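Local atomic coordinates of Cg6181-pa, isoform A (Drosophila melanogaster, PDB entry 2VXG), a protein that seems to take part in mRNA decapping during mRNA degradation and is required for silencing a subset of endogenous miRNA targets. Residues 71-84 / 120-134. Numbering follows the deposited sequence.
Sequences HNELKQRYLNEALL and QFSNVRLLMKAIITY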
# COMPACT_ATOMS: atom_id res chain seq x y z
N HIS A 71 9.20 -2.45 7.99
CA HIS A 71 7.86 -3.00 7.80
C HIS A 71 7.19 -3.32 9.14
O HIS A 71 7.84 -3.85 10.05
CB HIS A 71 7.92 -4.27 6.93
CG HIS A 71 6.59 -4.67 6.37
ND1 HIS A 71 5.89 -3.88 5.48
CD2 HIS A 71 5.85 -5.78 6.56
CE1 HIS A 71 4.77 -4.49 5.15
NE2 HIS A 71 4.71 -5.64 5.80
N ASN A 72 5.89 -3.04 9.22
CA ASN A 72 5.09 -3.25 10.44
C ASN A 72 3.64 -3.65 10.13
O ASN A 72 3.25 -3.74 8.97
CB ASN A 72 5.13 -1.98 11.31
CG ASN A 72 4.79 -0.72 10.53
OD1 ASN A 72 3.91 -0.71 9.64
ND2 ASN A 72 5.45 0.38 10.89
N GLU A 73 2.85 -3.87 11.19
CA GLU A 73 1.42 -4.23 11.08
C GLU A 73 0.60 -3.19 10.30
O GLU A 73 -0.22 -3.53 9.43
CB GLU A 73 0.82 -4.39 12.46
CG GLU A 73 -0.14 -5.60 12.58
CD GLU A 73 -0.99 -5.58 13.83
OE1 GLU A 73 -1.51 -4.50 14.19
OE2 GLU A 73 -1.17 -6.65 14.47
N LEU A 74 0.80 -1.92 10.60
CA LEU A 74 0.04 -0.90 9.88
C LEU A 74 0.27 -1.08 8.36
O LEU A 74 -0.69 -1.27 7.60
CB LEU A 74 0.38 0.50 10.39
CG LEU A 74 -0.19 1.62 9.52
CD1 LEU A 74 -1.70 1.50 9.41
CD2 LEU A 74 0.27 3.01 10.00
N LYS A 75 1.53 -1.07 7.93
CA LYS A 75 1.84 -1.15 6.51
C LYS A 75 1.47 -2.54 5.93
O LYS A 75 1.02 -2.61 4.77
CB LYS A 75 3.31 -0.76 6.22
CG LYS A 75 3.55 0.77 6.37
CD LYS A 75 4.98 1.25 6.00
CE LYS A 75 6.03 0.62 6.95
NZ LYS A 75 7.43 1.10 6.72
N GLN A 76 1.64 -3.60 6.71
CA GLN A 76 1.28 -4.94 6.24
C GLN A 76 -0.20 -5.03 6.00
O GLN A 76 -0.64 -5.54 5.00
CB GLN A 76 1.63 -6.04 7.24
CG GLN A 76 1.34 -7.50 6.73
CD GLN A 76 1.90 -7.80 5.32
OE1 GLN A 76 2.96 -7.30 4.96
NE2 GLN A 76 1.18 -8.62 4.53
N ARG A 77 -0.96 -4.53 6.97
CA ARG A 77 -2.40 -4.57 6.89
C ARG A 77 -2.89 -3.76 5.68
O ARG A 77 -3.79 -4.22 4.97
CB ARG A 77 -3.00 -4.09 8.22
CG ARG A 77 -4.46 -4.36 8.37
CD ARG A 77 -5.32 -3.18 7.98
NE ARG A 77 -5.10 -2.04 8.88
CZ ARG A 77 -6.03 -1.19 9.28
NH1 ARG A 77 -7.30 -1.34 8.89
NH2 ARG A 77 -5.68 -0.19 10.10
N TYR A 78 -2.29 -2.59 5.43
CA TYR A 78 -2.56 -1.88 4.15
C TYR A 78 -2.12 -2.61 2.91
O TYR A 78 -2.80 -2.53 1.90
CB TYR A 78 -2.00 -0.45 4.13
CG TYR A 78 -3.03 0.51 4.73
CD1 TYR A 78 -3.82 1.34 3.91
CD2 TYR A 78 -3.26 0.53 6.09
CE1 TYR A 78 -4.78 2.19 4.48
CE2 TYR A 78 -4.21 1.36 6.66
CZ TYR A 78 -4.97 2.18 5.85
OH TYR A 78 -5.93 3.02 6.43
N LEU A 79 -0.99 -3.32 2.97
CA LEU A 79 -0.58 -4.14 1.82
C LEU A 79 -1.63 -5.20 1.58
O LEU A 79 -2.01 -5.43 0.44
CB LEU A 79 0.74 -4.86 2.07
CG LEU A 79 2.01 -4.06 1.95
CD1 LEU A 79 3.16 -5.06 2.11
CD2 LEU A 79 2.02 -3.26 0.65
N ASN A 80 -2.04 -5.86 2.66
CA ASN A 80 -3.15 -6.83 2.62
C ASN A 80 -4.41 -6.27 1.98
O ASN A 80 -4.93 -6.84 1.03
CB ASN A 80 -3.49 -7.33 4.02
CG ASN A 80 -2.43 -8.29 4.62
OD1 ASN A 80 -1.56 -8.79 3.91
ND2 ASN A 80 -2.51 -8.54 5.93
N GLU A 81 -4.93 -5.17 2.54
CA GLU A 81 -6.18 -4.57 2.06
C GLU A 81 -6.05 -4.03 0.67
O GLU A 81 -6.95 -4.23 -0.14
CB GLU A 81 -6.69 -3.46 2.96
CG GLU A 81 -7.05 -3.90 4.34
CD GLU A 81 -8.33 -4.65 4.50
OE1 GLU A 81 -9.13 -4.85 3.54
OE2 GLU A 81 -8.55 -5.04 5.66
N ALA A 82 -4.93 -3.38 0.35
CA ALA A 82 -4.76 -2.85 -0.99
C ALA A 82 -4.76 -3.96 -2.02
O ALA A 82 -5.40 -3.84 -3.08
CB ALA A 82 -3.51 -1.96 -1.10
N LEU A 83 -4.06 -5.06 -1.76
CA LEU A 83 -4.09 -6.20 -2.69
C LEU A 83 -5.52 -6.73 -2.87
O LEU A 83 -5.96 -7.00 -3.99
CB LEU A 83 -3.17 -7.34 -2.19
CG LEU A 83 -3.07 -8.68 -2.94
CD1 LEU A 83 -2.28 -8.49 -4.23
CD2 LEU A 83 -2.37 -9.75 -2.09
N LEU A 84 -6.22 -6.91 -1.77
CA LEU A 84 -7.62 -7.42 -1.82
C LEU A 84 -8.55 -6.49 -2.57
O LEU A 84 -9.56 -6.93 -3.07
CB LEU A 84 -8.17 -7.68 -0.43
CG LEU A 84 -7.51 -8.79 0.41
CD1 LEU A 84 -8.12 -8.83 1.77
CD2 LEU A 84 -7.64 -10.18 -0.28
N GLN A 120 6.07 -9.62 11.03
CA GLN A 120 5.25 -9.80 9.84
C GLN A 120 5.75 -10.93 8.90
O GLN A 120 5.23 -11.06 7.81
CB GLN A 120 5.15 -8.48 9.10
CG GLN A 120 4.60 -7.35 9.98
CD GLN A 120 3.24 -7.67 10.56
OE1 GLN A 120 3.11 -7.92 11.76
NE2 GLN A 120 2.22 -7.67 9.72
N PHE A 121 6.71 -11.75 9.35
CA PHE A 121 7.32 -12.78 8.48
C PHE A 121 6.29 -13.70 7.79
O PHE A 121 6.28 -13.79 6.56
CB PHE A 121 8.33 -13.61 9.29
CG PHE A 121 9.03 -14.69 8.52
CD1 PHE A 121 10.12 -14.40 7.71
CD2 PHE A 121 8.67 -16.04 8.68
CE1 PHE A 121 10.79 -15.41 7.03
CE2 PHE A 121 9.35 -17.04 7.99
CZ PHE A 121 10.43 -16.72 7.17
N SER A 122 5.42 -14.35 8.57
CA SER A 122 4.49 -15.34 8.02
C SER A 122 3.37 -14.63 7.27
O SER A 122 2.88 -15.14 6.27
CB SER A 122 3.93 -16.26 9.12
OG SER A 122 4.99 -17.04 9.63
N ASN A 123 3.02 -13.43 7.72
CA ASN A 123 2.04 -12.60 7.04
C ASN A 123 2.50 -12.25 5.61
O ASN A 123 1.74 -12.33 4.66
CB ASN A 123 1.76 -11.33 7.85
CG ASN A 123 1.24 -11.64 9.24
OD1 ASN A 123 0.04 -11.75 9.46
ND2 ASN A 123 2.17 -11.89 10.18
N VAL A 124 3.78 -11.90 5.48
CA VAL A 124 4.34 -11.62 4.16
C VAL A 124 4.42 -12.92 3.33
O VAL A 124 4.13 -12.91 2.12
CB VAL A 124 5.69 -10.91 4.27
CG1 VAL A 124 6.42 -10.85 2.92
CG2 VAL A 124 5.51 -9.50 4.85
N ARG A 125 4.79 -14.04 3.97
CA ARG A 125 4.80 -15.30 3.24
C ARG A 125 3.40 -15.66 2.72
O ARG A 125 3.25 -16.10 1.59
CB ARG A 125 5.38 -16.43 4.08
CG ARG A 125 6.90 -16.29 4.39
CD ARG A 125 7.31 -17.44 5.34
NE ARG A 125 7.37 -18.70 4.61
CZ ARG A 125 7.04 -19.90 5.09
NH1 ARG A 125 6.62 -20.05 6.34
NH2 ARG A 125 7.12 -20.96 4.29
N LEU A 126 2.38 -15.38 3.52
CA LEU A 126 1.02 -15.63 3.08
C LEU A 126 0.66 -14.67 1.95
O LEU A 126 -0.04 -15.05 1.00
CB LEU A 126 0.03 -15.39 4.25
CG LEU A 126 -1.44 -15.60 3.87
CD1 LEU A 126 -1.65 -17.05 3.51
CD2 LEU A 126 -2.32 -15.17 5.03
N LEU A 127 1.06 -13.41 2.08
CA LEU A 127 0.83 -12.46 1.03
C LEU A 127 1.42 -12.90 -0.32
O LEU A 127 0.77 -12.71 -1.34
CB LEU A 127 1.25 -11.04 1.44
CG LEU A 127 0.99 -9.87 0.46
CD1 LEU A 127 -0.42 -9.28 0.49
CD2 LEU A 127 2.02 -8.73 0.69
N MET A 128 2.63 -13.49 -0.30
CA MET A 128 3.32 -13.99 -1.49
C MET A 128 2.53 -15.13 -2.17
O MET A 128 2.40 -15.17 -3.39
CB MET A 128 4.73 -14.43 -1.11
CG MET A 128 5.65 -13.29 -0.72
SD MET A 128 7.19 -13.80 0.05
CE MET A 128 6.96 -13.47 1.78
N LYS A 129 1.89 -15.99 -1.37
CA LYS A 129 0.92 -16.98 -1.94
C LYS A 129 -0.32 -16.34 -2.59
O LYS A 129 -0.77 -16.76 -3.67
CB LYS A 129 0.42 -17.95 -0.87
CG LYS A 129 1.43 -18.90 -0.37
CD LYS A 129 1.83 -19.97 -1.39
CE LYS A 129 3.13 -20.64 -0.93
NZ LYS A 129 3.44 -21.87 -1.69
N ALA A 130 -0.88 -15.34 -1.93
CA ALA A 130 -2.04 -14.64 -2.45
C ALA A 130 -1.71 -13.96 -3.78
O ALA A 130 -2.55 -13.94 -4.67
CB ALA A 130 -2.51 -13.60 -1.47
N ILE A 131 -0.50 -13.39 -3.85
CA ILE A 131 -0.03 -12.69 -5.03
C ILE A 131 -0.03 -13.62 -6.24
O ILE A 131 -0.43 -13.21 -7.36
CB ILE A 131 1.40 -12.08 -4.80
CG1 ILE A 131 1.30 -10.82 -3.92
CG2 ILE A 131 2.08 -11.71 -6.14
CD1 ILE A 131 2.65 -10.25 -3.59
N ILE A 132 0.40 -14.87 -6.01
CA ILE A 132 0.43 -15.89 -7.08
C ILE A 132 -0.95 -16.02 -7.72
O ILE A 132 -1.06 -16.12 -8.94
CB ILE A 132 0.98 -17.25 -6.57
CG1 ILE A 132 2.45 -17.10 -6.14
CG2 ILE A 132 0.83 -18.32 -7.66
CD1 ILE A 132 3.13 -18.39 -5.69
N THR A 133 -2.02 -15.95 -6.91
CA THR A 133 -3.40 -16.06 -7.40
C THR A 133 -3.80 -14.87 -8.25
O THR A 133 -4.45 -15.01 -9.27
CB THR A 133 -4.40 -16.23 -6.23
OG1 THR A 133 -4.08 -17.44 -5.53
CG2 THR A 133 -5.83 -16.34 -6.73
N TYR A 134 -3.39 -13.68 -7.83
CA TYR A 134 -3.64 -12.48 -8.62
C TYR A 134 -2.88 -12.48 -9.94
O TYR A 134 -3.39 -12.02 -10.96
CB TYR A 134 -3.27 -11.23 -7.83
CG TYR A 134 -4.31 -10.88 -6.80
CD1 TYR A 134 -5.38 -10.06 -7.13
CD2 TYR A 134 -4.20 -11.32 -5.50
CE1 TYR A 134 -6.32 -9.72 -6.19
CE2 TYR A 134 -5.13 -10.99 -4.55
CZ TYR A 134 -6.18 -10.18 -4.89
OH TYR A 134 -7.11 -9.84 -3.94
O HOH W 1 -0.87 -11.79 5.00
O HOH W 2 -9.20 -8.35 -5.62
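N80 OD1 takes two donors: Q76 NE2, one turn back on its own helix, weakly at 2.8 Å, and a water that also donates to N123 O and so bridges to the other helix. The nearly parallel helices 73-84 and 121-134, their axes 14° apart, pack knobs-into-holes in this all-helical C-terminal domain, and helix 91-114 lies against V124 and I131. The knob L127 enters the hole formed by Q76, L79, N80 and L83, its CD1 tight on L83 CD2 at 3.3 Å. Q76, bent at chi2 (50°), turns OE1 back to H71 NE2, which donates to it at 2.6 Å in the carbonyl plane; V124 CG2 lies against the same oxygen. H71 in turn meets Q120 CB with its ring edge. At the C-terminal end L83 is the reciprocal knob, among L127, A130, I131 and Y134. L83 CD1 lies over one face of the Y134 ring, 4.0 Å from its centroid, and the hydroxyl donates to a second water, bound to L84 O. An alanine in place of Y134 would probably open a gap beside L83 CD1 and deprive this water of its phenol donor. The water oxygen lies in the plane of the Y134 ring, at its edge.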